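Long-range contacts in N-acetyltransferase domain-containing protein (Pyrococcus horikoshii, PDB 1WWZ), which binds acetyl-coenzyme A in a GNAT-type fold and is probably an acyltransferase, although its acceptor substrate is not known: residues 24-29 / 92-97; 18-23 / 64-69; 29-34 / 127-132; 56-61 / 70-75. All coordinates share one frame; numbering follows the deposited sequence.

Contact 1: 24-29 / 92-97; sequences YMSGYE and VVDKKF. With ACO (acetyl coenzyme *a), chain C.
Ser-26 and Lys-95 are joined by a direct hydrogen bond between the end of helix 14-27 and the turn after strand 83-93. Lys-95 N donates to Ser-26 OG at 2.9 Å, with an N-H...O angle of 150°. The hydroxyl is anti to its own backbone N (chi1 170°), which carries it toward the turn. The same OG lies 2.8 Å from a water, and that water donates a weak bond to Asp-94 OD1. Asp-94 closes an Asx turn. Its OD1 accepts from Lys-96 N at 2.6 Å.

The apolar part centres on Val-92. Its CG2 sits 3.6 Å from Gly-27 CA, where a CB on Gly-27 would clash with it. Its CB lies 4.1 Å from Tyr-28 CE1, and CG1 faces Tyr-24. One face of the Tyr-28 ring has Tyr-24 OH above it, toward the rim. The opposite face carries C6P of acetyl-CoA, 3.7 Å above the plane and toward the rim. Tyr-28 OH is hydrogen-bonded to Glu-90.

Acetyl-CoA joins both segments. Val-93 N donates to its O9P at 2.7 Å, nearly straight at 166°. Gly-27 O approaches C7P on the helix side.

The chemistry is that of a GNAT cofactor cleft: a strand-end N-H holds the pantetheine amide, the missing side chain of Gly-27 lets the helix end come close to the strand, and the Tyr-28 face packs on the methylene chain.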
# COMPACT_ATOMS: atom_id res chain seq x y z
N TYR A 24 5.98 -17.47 -11.83
CA TYR A 24 6.69 -16.74 -12.87
C TYR A 24 6.27 -17.23 -14.26
O TYR A 24 5.92 -16.43 -15.12
CB TYR A 24 8.19 -16.94 -12.67
CG TYR A 24 9.06 -16.22 -13.68
CD1 TYR A 24 9.71 -15.03 -13.36
CD2 TYR A 24 9.26 -16.75 -14.95
CE1 TYR A 24 10.54 -14.40 -14.28
CE2 TYR A 24 10.08 -16.13 -15.88
CZ TYR A 24 10.72 -14.95 -15.53
OH TYR A 24 11.55 -14.35 -16.44
N MET A 25 6.31 -18.54 -14.46
CA MET A 25 5.94 -19.12 -15.76
C MET A 25 4.49 -18.82 -16.12
O MET A 25 4.17 -18.56 -17.28
CB MET A 25 6.16 -20.64 -15.74
CG MET A 25 7.60 -21.07 -15.54
SD MET A 25 8.74 -20.35 -16.74
CE MET A 25 8.28 -21.25 -18.25
N SER A 26 3.62 -18.86 -15.12
CA SER A 26 2.20 -18.58 -15.32
C SER A 26 2.00 -17.13 -15.72
O SER A 26 1.31 -16.82 -16.69
CB SER A 26 1.42 -18.88 -14.04
OG SER A 26 0.09 -18.41 -14.13
N GLY A 27 2.61 -16.23 -14.96
CA GLY A 27 2.46 -14.81 -15.23
C GLY A 27 3.11 -14.32 -16.51
O GLY A 27 2.59 -13.42 -17.15
N TYR A 28 4.24 -14.91 -16.89
CA TYR A 28 4.92 -14.49 -18.11
C TYR A 28 4.48 -15.23 -19.37
O TYR A 28 5.07 -15.04 -20.44
CB TYR A 28 6.43 -14.63 -17.97
CG TYR A 28 7.08 -13.40 -17.37
CD1 TYR A 28 7.44 -13.36 -16.02
CD2 TYR A 28 7.30 -12.27 -18.15
CE1 TYR A 28 8.01 -12.21 -15.47
CE2 TYR A 28 7.86 -11.12 -17.61
CZ TYR A 28 8.21 -11.10 -16.26
OH TYR A 28 8.75 -9.96 -15.72
N GLU A 29 3.44 -16.05 -19.25
CA GLU A 29 2.94 -16.78 -20.40
C GLU A 29 2.41 -15.76 -21.41
O GLU A 29 1.53 -14.96 -21.09
CB GLU A 29 1.82 -17.73 -19.98
CG GLU A 29 1.41 -18.73 -21.06
CD GLU A 29 0.07 -19.38 -20.77
OE1 GLU A 29 -0.91 -18.64 -20.60
OE2 GLU A 29 0.01 -20.63 -20.74
N VAL A 92 5.71 -10.23 -10.60
CA VAL A 92 4.79 -11.06 -11.36
C VAL A 92 3.73 -11.73 -10.49
O VAL A 92 3.99 -12.10 -9.35
CB VAL A 92 5.57 -12.14 -12.16
CG1 VAL A 92 6.39 -12.99 -11.21
CG2 VAL A 92 4.61 -13.00 -12.97
N VAL A 93 2.54 -11.88 -11.06
CA VAL A 93 1.44 -12.50 -10.36
C VAL A 93 0.87 -13.62 -11.23
O VAL A 93 0.77 -13.47 -12.44
CB VAL A 93 0.32 -11.48 -10.07
CG1 VAL A 93 -0.90 -12.18 -9.51
CG2 VAL A 93 0.83 -10.43 -9.09
N ASP A 94 0.54 -14.75 -10.60
CA ASP A 94 -0.04 -15.89 -11.31
C ASP A 94 -1.16 -15.38 -12.21
O ASP A 94 -2.00 -14.59 -11.78
CB ASP A 94 -0.58 -16.90 -10.31
CG ASP A 94 -1.19 -18.12 -10.98
OD1 ASP A 94 -2.21 -17.96 -11.69
OD2 ASP A 94 -0.65 -19.22 -10.79
N LYS A 95 -1.18 -15.84 -13.46
CA LYS A 95 -2.19 -15.41 -14.41
C LYS A 95 -3.61 -15.53 -13.86
O LYS A 95 -4.43 -14.63 -14.05
CB LYS A 95 -2.07 -16.23 -15.70
CG LYS A 95 -3.07 -15.87 -16.79
CD LYS A 95 -2.99 -14.39 -17.18
CE LYS A 95 -1.63 -14.01 -17.74
NZ LYS A 95 -1.28 -14.76 -18.98
N LYS A 96 -3.90 -16.63 -13.18
CA LYS A 96 -5.22 -16.87 -12.62
C LYS A 96 -5.58 -15.90 -11.50
O LYS A 96 -6.75 -15.71 -11.19
CB LYS A 96 -5.31 -18.30 -12.09
CG LYS A 96 -5.08 -19.37 -13.15
CD LYS A 96 -5.24 -20.76 -12.57
CE LYS A 96 -5.07 -21.82 -13.64
NZ LYS A 96 -5.34 -23.19 -13.11
N PHE A 97 -4.56 -15.27 -10.91
CA PHE A 97 -4.79 -14.33 -9.82
C PHE A 97 -4.61 -12.87 -10.20
O PHE A 97 -4.70 -11.99 -9.34
CB PHE A 97 -3.86 -14.68 -8.65
CG PHE A 97 -4.24 -15.94 -7.94
CD1 PHE A 97 -5.08 -15.89 -6.83
CD2 PHE A 97 -3.80 -17.17 -8.40
CE1 PHE A 97 -5.46 -17.06 -6.18
CE2 PHE A 97 -4.17 -18.35 -7.76
CZ PHE A 97 -5.01 -18.30 -6.65
N1A ACO C . -3.92 -3.34 -18.92
C2A ACO C . -4.18 -2.14 -18.39
N3A ACO C . -3.93 -1.75 -17.11
C4A ACO C . -3.34 -2.77 -16.34
C5A ACO C . -3.05 -4.03 -16.81
C6A ACO C . -3.37 -4.32 -18.20
N6A ACO C . -3.14 -5.52 -18.74
N7A ACO C . -2.48 -4.80 -15.80
C8A ACO C . -2.44 -4.00 -14.77
N9A ACO C . -2.95 -2.73 -15.02
C1B ACO C . -3.07 -1.59 -14.12
C2B ACO C . -4.52 -1.20 -13.78
O2B ACO C . -4.51 0.21 -13.47
C3B ACO C . -4.85 -2.16 -12.60
O3B ACO C . -5.87 -1.51 -11.82
P3B ACO C . -7.46 -1.69 -11.98
O7A ACO C . -7.73 -1.18 -13.36
O8A ACO C . -8.04 -0.84 -10.95
O9A ACO C . -7.75 -3.13 -11.80
C4B ACO C . -3.54 -2.22 -11.85
O4B ACO C . -2.55 -1.83 -12.84
C5B ACO C . -3.10 -3.60 -11.41
O5B ACO C . -4.13 -4.36 -10.80
P1A ACO C . -3.73 -5.74 -10.10
O1A ACO C . -4.92 -6.59 -10.12
O2A ACO C . -3.12 -5.42 -8.75
O3A ACO C . -2.71 -6.35 -11.24
P2A ACO C . -1.94 -7.68 -11.18
O4A ACO C . -2.35 -8.38 -12.42
O5A ACO C . -2.25 -8.33 -9.88
O6A ACO C . -0.43 -7.33 -11.23
CBP ACO C . 1.40 -7.42 -12.93
CCP ACO C . 0.25 -6.63 -12.37
CDP ACO C . 2.07 -6.52 -14.02
CEP ACO C . 2.40 -7.77 -11.80
CAP ACO C . 0.82 -8.75 -13.55
OAP ACO C . -0.07 -8.41 -14.61
C9P ACO C . 1.86 -9.73 -14.14
O9P ACO C . 2.34 -10.63 -13.47
N8P ACO C . 2.22 -9.53 -15.45
C7P ACO C . 3.21 -10.36 -16.18
C6P ACO C . 4.67 -10.13 -15.74
C5P ACO C . 5.12 -8.71 -15.93
O5P ACO C . 4.90 -8.10 -17.01
N4P ACO C . 5.78 -8.10 -14.96
C3P ACO C . 6.37 -6.77 -14.78
C2P ACO C . 7.73 -6.85 -15.47
S1P ACO C . 8.57 -5.19 -15.24
C ACO C . 9.48 -5.52 -14.05
O ACO C . 9.62 -6.65 -13.39
CH3 ACO C . 10.54 -4.55 -13.24
O HOH W 1 -1.69 -20.30 -13.20

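Contact 2: 18-23 / 64-69; sequences NELIDV and DKIVGF
Leu-20 lies on the Phe-69 ring where helix 14-27 packs across strand 65-78 of the GNAT sheet. The helix and strand segments run at 54° to each other, with their axes 8.0 Å apart at closest approach. The tight part is apolar. Leu-20 CD2 stands over one face of the Phe-69 ring, 3.8 Å from its centroid, in a CH-pi contact. It comes nearest to CD2 of that ring and also reaches Ile-66 CG2. The helix segment covers the strand with Val-23 as well. Its CG1 packs beside Gly-68 CA, within the classic beta bulge that Val-67 and Gly-68 form opposite Ala-60. Phe-57 and helix 38-53 extend this core.

The looser side is toward solvent, at Asp-64 and Lys-65, which touch the helix little. Glu-19 spans this margin. Its chain is extended beyond CG and crosses Ile-66 at about a right angle. OE1 takes the Ile-66 N-H at 3.2 Å, with an angle of 160°, and is met nearly along its C-O bond. An alanine in place of Glu-19 would probably leave Ile-66 N without this acceptor and open a gap beside Ile-66 CG1.

On the inner side, Val-23 CG2 rests 3.2 Å from Ile-66 O.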
# COMPACT_ATOMS: atom_id res chain seq x y z
N ASN A 18 10.44 -23.60 -6.38
CA ASN A 18 9.54 -24.27 -7.31
C ASN A 18 8.24 -23.48 -7.47
O ASN A 18 7.75 -23.30 -8.58
CB ASN A 18 9.23 -25.69 -6.82
CG ASN A 18 8.78 -26.61 -7.93
OD1 ASN A 18 9.56 -26.97 -8.81
ND2 ASN A 18 7.51 -26.99 -7.90
N GLU A 19 7.69 -23.02 -6.35
CA GLU A 19 6.46 -22.25 -6.37
C GLU A 19 6.65 -20.93 -7.11
O GLU A 19 5.80 -20.51 -7.89
CB GLU A 19 5.98 -21.94 -4.95
CG GLU A 19 5.50 -23.13 -4.16
CD GLU A 19 4.98 -22.73 -2.79
OE1 GLU A 19 4.04 -21.90 -2.74
OE2 GLU A 19 5.50 -23.23 -1.78
N LEU A 20 7.78 -20.27 -6.85
CA LEU A 20 8.06 -19.00 -7.50
C LEU A 20 8.18 -19.20 -9.00
O LEU A 20 7.72 -18.38 -9.79
CB LEU A 20 9.35 -18.38 -6.94
CG LEU A 20 9.25 -17.88 -5.49
CD1 LEU A 20 10.62 -17.49 -4.99
CD2 LEU A 20 8.30 -16.68 -5.42
N ILE A 21 8.81 -20.30 -9.40
CA ILE A 21 8.96 -20.59 -10.81
C ILE A 21 7.59 -20.78 -11.46
O ILE A 21 7.34 -20.23 -12.53
CB ILE A 21 9.83 -21.85 -11.03
CG1 ILE A 21 11.26 -21.56 -10.56
CG2 ILE A 21 9.83 -22.24 -12.50
CD1 ILE A 21 12.21 -22.74 -10.67
N ASP A 22 6.71 -21.53 -10.81
CA ASP A 22 5.37 -21.76 -11.35
C ASP A 22 4.64 -20.42 -11.54
O ASP A 22 4.03 -20.18 -12.58
CB ASP A 22 4.54 -22.65 -10.41
CG ASP A 22 5.12 -24.04 -10.25
OD1 ASP A 22 5.93 -24.46 -11.10
OD2 ASP A 22 4.75 -24.73 -9.28
N VAL A 23 4.70 -19.57 -10.52
CA VAL A 23 4.06 -18.26 -10.58
C VAL A 23 4.65 -17.44 -11.73
O VAL A 23 3.93 -16.80 -12.50
CB VAL A 23 4.26 -17.48 -9.26
CG1 VAL A 23 3.84 -16.02 -9.44
CG2 VAL A 23 3.45 -18.13 -8.15
N ASP A 64 -1.66 -21.32 1.61
CA ASP A 64 -0.28 -21.78 1.74
C ASP A 64 0.49 -21.66 0.42
O ASP A 64 1.65 -22.05 0.34
CB ASP A 64 -0.26 -23.24 2.20
CG ASP A 64 -0.94 -23.44 3.54
OD1 ASP A 64 -0.42 -22.93 4.55
OD2 ASP A 64 -2.00 -24.10 3.58
N LYS A 65 -0.16 -21.11 -0.60
CA LYS A 65 0.48 -20.97 -1.90
C LYS A 65 0.85 -19.54 -2.25
O LYS A 65 0.11 -18.60 -1.95
CB LYS A 65 -0.42 -21.53 -3.01
CG LYS A 65 -1.69 -20.73 -3.26
CD LYS A 65 -2.51 -21.30 -4.42
CE LYS A 65 -2.20 -20.59 -5.74
NZ LYS A 65 -2.02 -21.54 -6.88
N ILE A 66 2.01 -19.39 -2.89
CA ILE A 66 2.48 -18.09 -3.33
C ILE A 66 1.77 -17.84 -4.65
O ILE A 66 1.76 -18.70 -5.53
CB ILE A 66 4.00 -18.11 -3.57
CG1 ILE A 66 4.73 -18.32 -2.24
CG2 ILE A 66 4.44 -16.83 -4.26
CD1 ILE A 66 6.24 -18.42 -2.38
N VAL A 67 1.16 -16.67 -4.80
CA VAL A 67 0.45 -16.35 -6.03
C VAL A 67 1.07 -15.19 -6.78
O VAL A 67 0.63 -14.82 -7.86
CB VAL A 67 -1.04 -16.03 -5.76
CG1 VAL A 67 -1.69 -17.19 -5.02
CG2 VAL A 67 -1.15 -14.75 -4.96
N GLY A 68 2.11 -14.60 -6.18
CA GLY A 68 2.77 -13.48 -6.81
C GLY A 68 3.96 -13.04 -5.99
O GLY A 68 4.08 -13.40 -4.82
N PHE A 69 4.87 -12.27 -6.59
CA PHE A 69 6.02 -11.79 -5.85
C PHE A 69 6.67 -10.59 -6.51
O PHE A 69 6.43 -10.31 -7.69
CB PHE A 69 7.05 -12.93 -5.63
CG PHE A 69 7.76 -13.39 -6.88
CD1 PHE A 69 8.99 -12.84 -7.23
CD2 PHE A 69 7.23 -14.40 -7.67
CE1 PHE A 69 9.69 -13.31 -8.35
CE2 PHE A 69 7.91 -14.88 -8.79
CZ PHE A 69 9.15 -14.33 -9.14

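Contact 3: 29-34 / 127-132; sequences EGLEEY and EKNYGA. With ACO (acetyl coenzyme *a), chain C.
Tyr-34 OH accepts a hydrogen bond from Lys-128 N at 2.8 Å, with an N-H...O angle of 153°. This phenol also lies 2.7 Å from a water. The water donates to Glu-127 OE2 at 2.8 Å and weakly to Glu-33 OE2, so it links three side chains. The Lys-128 chain is extended beyond CG and crosses the Tyr-34 side chain at about a right angle; its CG passes 3.1 Å from the hydroxyl. At the end of that chain, NZ forms a salt bridge with Glu-33 OE1 at 3.0 Å, and OE1 uses its syn lone pair. The two oxygens of Glu-33 thus have separate partners.

A phenylalanine in place of Tyr-34 would probably leave Lys-128 N without its acceptor and the water with one partner fewer.

Asn-129 uses both ends of its amide. OD1 caps helix 130-138 through a weak bond from Ala-132 N at 3.3 Å. ND2 donates to O5P of acetyl-CoA at a short 2.5 Å. Leu-31 CD1 reaches toward the same region, 4.2 Å from Asn-129 ND2. The Tyr-34 ring also meets Trp-150 edge-to-face.

The chemistry implies two linked zones. Charge and water join the outer rim of the cofactor cleft. Farther in, one amide group serves both the helix cap, weakly, and the pantetheine carbonyl.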
# COMPACT_ATOMS: atom_id res chain seq x y z
N GLU A 29 3.44 -16.05 -19.25
CA GLU A 29 2.94 -16.78 -20.40
C GLU A 29 2.41 -15.76 -21.41
O GLU A 29 1.53 -14.96 -21.09
CB GLU A 29 1.82 -17.73 -19.98
CG GLU A 29 1.41 -18.73 -21.06
CD GLU A 29 0.07 -19.38 -20.77
OE1 GLU A 29 -0.91 -18.64 -20.60
OE2 GLU A 29 0.01 -20.63 -20.74
N GLY A 30 2.96 -15.79 -22.62
CA GLY A 30 2.55 -14.85 -23.64
C GLY A 30 3.54 -13.71 -23.77
O GLY A 30 3.57 -13.02 -24.79
N LEU A 31 4.35 -13.52 -22.73
CA LEU A 31 5.35 -12.46 -22.71
C LEU A 31 6.76 -13.06 -22.64
O LEU A 31 7.67 -12.47 -22.06
CB LEU A 31 5.12 -11.54 -21.50
CG LEU A 31 3.99 -10.51 -21.62
CD1 LEU A 31 3.71 -9.90 -20.27
CD2 LEU A 31 4.38 -9.43 -22.62
N GLU A 32 6.92 -14.23 -23.25
CA GLU A 32 8.20 -14.93 -23.28
C GLU A 32 9.34 -14.08 -23.83
O GLU A 32 10.51 -14.34 -23.55
CB GLU A 32 8.09 -16.21 -24.12
CG GLU A 32 7.17 -17.30 -23.58
CD GLU A 32 5.69 -16.97 -23.75
OE1 GLU A 32 5.36 -16.06 -24.54
OE2 GLU A 32 4.86 -17.64 -23.10
N GLU A 33 9.00 -13.07 -24.63
CA GLU A 33 10.00 -12.19 -25.21
C GLU A 33 10.77 -11.49 -24.10
O GLU A 33 11.94 -11.14 -24.26
CB GLU A 33 9.33 -11.16 -26.14
CG GLU A 33 10.23 -10.00 -26.57
CD GLU A 33 9.65 -9.18 -27.71
OE1 GLU A 33 8.41 -9.09 -27.81
OE2 GLU A 33 10.43 -8.60 -28.50
N TYR A 34 10.11 -11.30 -22.96
CA TYR A 34 10.72 -10.63 -21.82
C TYR A 34 10.97 -11.60 -20.67
O TYR A 34 11.96 -11.48 -19.95
CB TYR A 34 9.81 -9.50 -21.33
CG TYR A 34 9.38 -8.56 -22.43
CD1 TYR A 34 10.32 -7.85 -23.18
CD2 TYR A 34 8.03 -8.38 -22.73
CE1 TYR A 34 9.93 -6.99 -24.20
CE2 TYR A 34 7.63 -7.52 -23.75
CZ TYR A 34 8.58 -6.82 -24.48
OH TYR A 34 8.18 -5.96 -25.47
N GLU A 127 9.00 -3.15 -23.75
CA GLU A 127 8.34 -2.10 -24.52
C GLU A 127 6.88 -2.40 -24.89
O GLU A 127 6.08 -1.48 -25.03
CB GLU A 127 9.16 -1.78 -25.77
CG GLU A 127 9.19 -2.89 -26.82
CD GLU A 127 10.18 -2.61 -27.94
OE1 GLU A 127 10.39 -1.42 -28.27
OE2 GLU A 127 10.74 -3.57 -28.50
N LYS A 128 6.55 -3.67 -25.06
CA LYS A 128 5.18 -4.05 -25.41
C LYS A 128 4.31 -4.24 -24.18
O LYS A 128 3.09 -4.37 -24.29
CB LYS A 128 5.19 -5.35 -26.23
CG LYS A 128 5.94 -5.25 -27.55
CD LYS A 128 5.95 -6.59 -28.29
CE LYS A 128 6.86 -6.53 -29.51
NZ LYS A 128 7.04 -7.85 -30.17
N ASN A 129 4.92 -4.23 -23.00
CA ASN A 129 4.20 -4.43 -21.75
C ASN A 129 3.44 -3.18 -21.29
O ASN A 129 3.78 -2.58 -20.27
CB ASN A 129 5.20 -4.86 -20.66
CG ASN A 129 4.55 -5.66 -19.56
OD1 ASN A 129 3.33 -5.64 -19.39
ND2 ASN A 129 5.37 -6.36 -18.79
N TYR A 130 2.40 -2.81 -22.03
CA TYR A 130 1.62 -1.62 -21.70
C TYR A 130 0.88 -1.74 -20.37
O TYR A 130 0.63 -0.73 -19.70
CB TYR A 130 0.63 -1.32 -22.83
CG TYR A 130 -0.23 -2.50 -23.21
CD1 TYR A 130 -1.38 -2.80 -22.48
CD2 TYR A 130 0.13 -3.34 -24.26
CE1 TYR A 130 -2.15 -3.93 -22.78
CE2 TYR A 130 -0.63 -4.46 -24.57
CZ TYR A 130 -1.76 -4.75 -23.83
OH TYR A 130 -2.50 -5.87 -24.12
N GLY A 131 0.53 -2.96 -19.99
CA GLY A 131 -0.17 -3.18 -18.74
C GLY A 131 0.66 -2.82 -17.53
O GLY A 131 0.21 -2.10 -16.64
N ALA A 132 1.89 -3.33 -17.49
CA ALA A 132 2.79 -3.04 -16.38
C ALA A 132 3.14 -1.56 -16.37
O ALA A 132 3.16 -0.93 -15.31
CB ALA A 132 4.06 -3.89 -16.50
N1A ACO C . -3.92 -3.34 -18.92
C2A ACO C . -4.18 -2.14 -18.39
N3A ACO C . -3.93 -1.75 -17.11
C4A ACO C . -3.34 -2.77 -16.34
C5A ACO C . -3.05 -4.03 -16.81
C6A ACO C . -3.37 -4.32 -18.20
N6A ACO C . -3.14 -5.52 -18.74
N7A ACO C . -2.48 -4.80 -15.80
C8A ACO C . -2.44 -4.00 -14.77
N9A ACO C . -2.95 -2.73 -15.02
C1B ACO C . -3.07 -1.59 -14.12
C2B ACO C . -4.52 -1.20 -13.78
O2B ACO C . -4.51 0.21 -13.47
C3B ACO C . -4.85 -2.16 -12.60
O3B ACO C . -5.87 -1.51 -11.82
P3B ACO C . -7.46 -1.69 -11.98
O7A ACO C . -7.73 -1.18 -13.36
O8A ACO C . -8.04 -0.84 -10.95
O9A ACO C . -7.75 -3.13 -11.80
C4B ACO C . -3.54 -2.22 -11.85
O4B ACO C . -2.55 -1.83 -12.84
C5B ACO C . -3.10 -3.60 -11.41
O5B ACO C . -4.13 -4.36 -10.80
P1A ACO C . -3.73 -5.74 -10.10
O1A ACO C . -4.92 -6.59 -10.12
O2A ACO C . -3.12 -5.42 -8.75
O3A ACO C . -2.71 -6.35 -11.24
P2A ACO C . -1.94 -7.68 -11.18
O4A ACO C . -2.35 -8.38 -12.42
O5A ACO C . -2.25 -8.33 -9.88
O6A ACO C . -0.43 -7.33 -11.23
CBP ACO C . 1.40 -7.42 -12.93
CCP ACO C . 0.25 -6.63 -12.37
CDP ACO C . 2.07 -6.52 -14.02
CEP ACO C . 2.40 -7.77 -11.80
CAP ACO C . 0.82 -8.75 -13.55
OAP ACO C . -0.07 -8.41 -14.61
C9P ACO C . 1.86 -9.73 -14.14
O9P ACO C . 2.34 -10.63 -13.47
N8P ACO C . 2.22 -9.53 -15.45
C7P ACO C . 3.21 -10.36 -16.18
C6P ACO C . 4.67 -10.13 -15.74
C5P ACO C . 5.12 -8.71 -15.93
O5P ACO C . 4.90 -8.10 -17.01
N4P ACO C . 5.78 -8.10 -14.96
C3P ACO C . 6.37 -6.77 -14.78
C2P ACO C . 7.73 -6.85 -15.47
S1P ACO C . 8.57 -5.19 -15.24
C ACO C . 9.48 -5.52 -14.05
O ACO C . 9.62 -6.65 -13.39
CH3 ACO C . 10.54 -4.55 -13.24
O HOH W 2 9.74 -6.05 -27.65

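Contact 4: 56-61 / 70-75; sequences GFFVAK and IVCDKD
Phe-57 and Val-71 meet on one face of an antiparallel hairpin. Val-71 CG2 sits over the Phe-57 ring, 3.8 Å from the centroid and 21° off the ring normal, a CH-pi contact. This methyl is anti to its own carbonyl carbon and lies closest to Phe-57 CE1. On the other face, Phe-58 CB packs against Ile-70 CG2 at 3.8 Å. Cys-72 SG is anti to its carbonyl carbon (chi1 -41°), which brings it to the edge of the Phe-58 ring, 3.9 Å from CD2 and near the ring plane.

Backbone bonds join the strands. Phe-58 and Ile-70 are a hydrogen-bonded pair: Phe-58 N donates to Ile-70 O and Ile-70 N to Phe-58 O, each at 2.9 Å. Phe-57 and Val-71 are a non-hydrogen-bonded pair. Cys-72 N donates to Gly-56 O at 2.7 Å. Gly-56 CA makes a CA-H...O contact with Cys-72 O, on the side where a CB would clash.

At the polar end, Asp-73 OD1 takes Asp-75 N at 2.8 Å in an Asx turn. Asp-73 OD2 is hydrogen-bonded to His-89, and Lys-74 forms a salt bridge with Asp-55.

Helix 38-53 covers the Phe-57 and Val-71 face, helix 102-115 the Phe-58, Ile-70 and Cys-72 face. Strand 83-93 flanks Ile-70 and Val-71.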
# COMPACT_ATOMS: atom_id res chain seq x y z
N GLY A 56 14.61 -7.89 0.14
CA GLY A 56 13.42 -7.22 -0.38
C GLY A 56 12.59 -8.11 -1.27
O GLY A 56 11.91 -7.64 -2.18
N PHE A 57 12.64 -9.41 -1.01
CA PHE A 57 11.90 -10.40 -1.78
C PHE A 57 10.56 -10.61 -1.07
O PHE A 57 10.49 -11.29 -0.04
CB PHE A 57 12.70 -11.71 -1.82
CG PHE A 57 12.49 -12.52 -3.06
CD1 PHE A 57 13.53 -12.71 -3.96
CD2 PHE A 57 11.26 -13.13 -3.31
CE1 PHE A 57 13.35 -13.50 -5.10
CE2 PHE A 57 11.07 -13.92 -4.44
CZ PHE A 57 12.12 -14.10 -5.34
N PHE A 58 9.51 -10.01 -1.61
CA PHE A 58 8.17 -10.11 -1.03
C PHE A 58 7.27 -11.02 -1.84
O PHE A 58 7.29 -10.99 -3.07
CB PHE A 58 7.52 -8.72 -0.96
CG PHE A 58 8.15 -7.81 0.05
CD1 PHE A 58 7.78 -7.89 1.39
CD2 PHE A 58 9.13 -6.90 -0.33
CE1 PHE A 58 8.38 -7.07 2.34
CE2 PHE A 58 9.74 -6.08 0.61
CZ PHE A 58 9.36 -6.16 1.95
N VAL A 59 6.48 -11.83 -1.15
CA VAL A 59 5.55 -12.73 -1.83
C VAL A 59 4.12 -12.47 -1.38
O VAL A 59 3.88 -12.11 -0.22
CB VAL A 59 5.89 -14.21 -1.57
CG1 VAL A 59 7.24 -14.55 -2.20
CG2 VAL A 59 5.89 -14.50 -0.08
N ALA A 60 3.18 -12.64 -2.30
CA ALA A 60 1.77 -12.48 -2.01
C ALA A 60 1.26 -13.91 -1.86
O ALA A 60 1.54 -14.76 -2.70
CB ALA A 60 1.05 -11.78 -3.16
N LYS A 61 0.52 -14.17 -0.78
CA LYS A 61 0.01 -15.51 -0.56
C LYS A 61 -1.48 -15.55 -0.26
O LYS A 61 -2.03 -14.65 0.38
CB LYS A 61 0.78 -16.18 0.58
CG LYS A 61 2.26 -16.39 0.30
CD LYS A 61 2.99 -16.97 1.49
CE LYS A 61 2.47 -18.35 1.86
NZ LYS A 61 3.17 -18.90 3.05
N ILE A 70 7.46 -9.87 -5.74
CA ILE A 70 8.16 -8.71 -6.24
C ILE A 70 9.52 -8.70 -5.57
O ILE A 70 9.64 -9.05 -4.39
CB ILE A 70 7.36 -7.40 -5.95
CG1 ILE A 70 8.03 -6.21 -6.64
CG2 ILE A 70 7.22 -7.17 -4.45
CD1 ILE A 70 7.14 -4.95 -6.68
N VAL A 71 10.54 -8.33 -6.32
CA VAL A 71 11.91 -8.30 -5.82
C VAL A 71 12.37 -6.85 -5.74
O VAL A 71 12.53 -6.20 -6.77
CB VAL A 71 12.84 -9.09 -6.74
CG1 VAL A 71 14.27 -9.06 -6.22
CG2 VAL A 71 12.34 -10.53 -6.84
N CYS A 72 12.57 -6.37 -4.52
CA CYS A 72 12.97 -4.99 -4.26
C CYS A 72 14.42 -4.92 -3.78
O CYS A 72 14.78 -5.52 -2.78
CB CYS A 72 12.05 -4.40 -3.21
SG CYS A 72 10.31 -4.86 -3.45
N ASP A 73 15.24 -4.16 -4.50
CA ASP A 73 16.66 -4.02 -4.17
C ASP A 73 16.96 -2.62 -3.64
O ASP A 73 16.93 -1.65 -4.39
CB ASP A 73 17.49 -4.27 -5.43
CG ASP A 73 18.96 -4.54 -5.12
OD1 ASP A 73 19.45 -4.05 -4.09
OD2 ASP A 73 19.61 -5.24 -5.93
N LYS A 74 17.28 -2.52 -2.35
CA LYS A 74 17.58 -1.22 -1.75
C LYS A 74 19.02 -0.80 -2.03
O LYS A 74 19.43 0.31 -1.69
CB LYS A 74 17.36 -1.27 -0.24
CG LYS A 74 18.33 -2.20 0.50
CD LYS A 74 18.11 -2.16 2.00
CE LYS A 74 19.22 -2.90 2.75
NZ LYS A 74 19.30 -4.35 2.38
N ASP A 75 19.79 -1.69 -2.66
CA ASP A 75 21.19 -1.41 -2.94
C ASP A 75 21.58 -1.63 -4.40
O ASP A 75 22.46 -2.44 -4.71
CB ASP A 75 22.05 -2.28 -2.02
CG ASP A 75 23.53 -2.04 -2.19
OD1 ASP A 75 23.94 -0.86 -2.30
OD2 ASP A 75 24.30 -3.03 -2.19

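Overall arrangement
Contacts 1 and 2 both use helix 14-27 and lie on neighbouring strands, with centres 9 Å apart. Asp-94 N is 2.7 Å from Val-67 O, a probable hydrogen bond between them. Contact 4 shares strand 65-78 with contact 2. There Gly-68 O is 2.8 Å from Ala-60 N, again a probable hydrogen bond, and the rings of Phe-69 and Phe-57 meet. Contact 3 continues from contact 1 through Glu-29, with centres about 11 Å apart. Both touch acetyl-CoA, from the strand 83-93 side and the helix 130-138 side. Contacts 2 and 4 stand back from it: Val-23 and Ile-70 side chains are each about 7 Å from the cofactor.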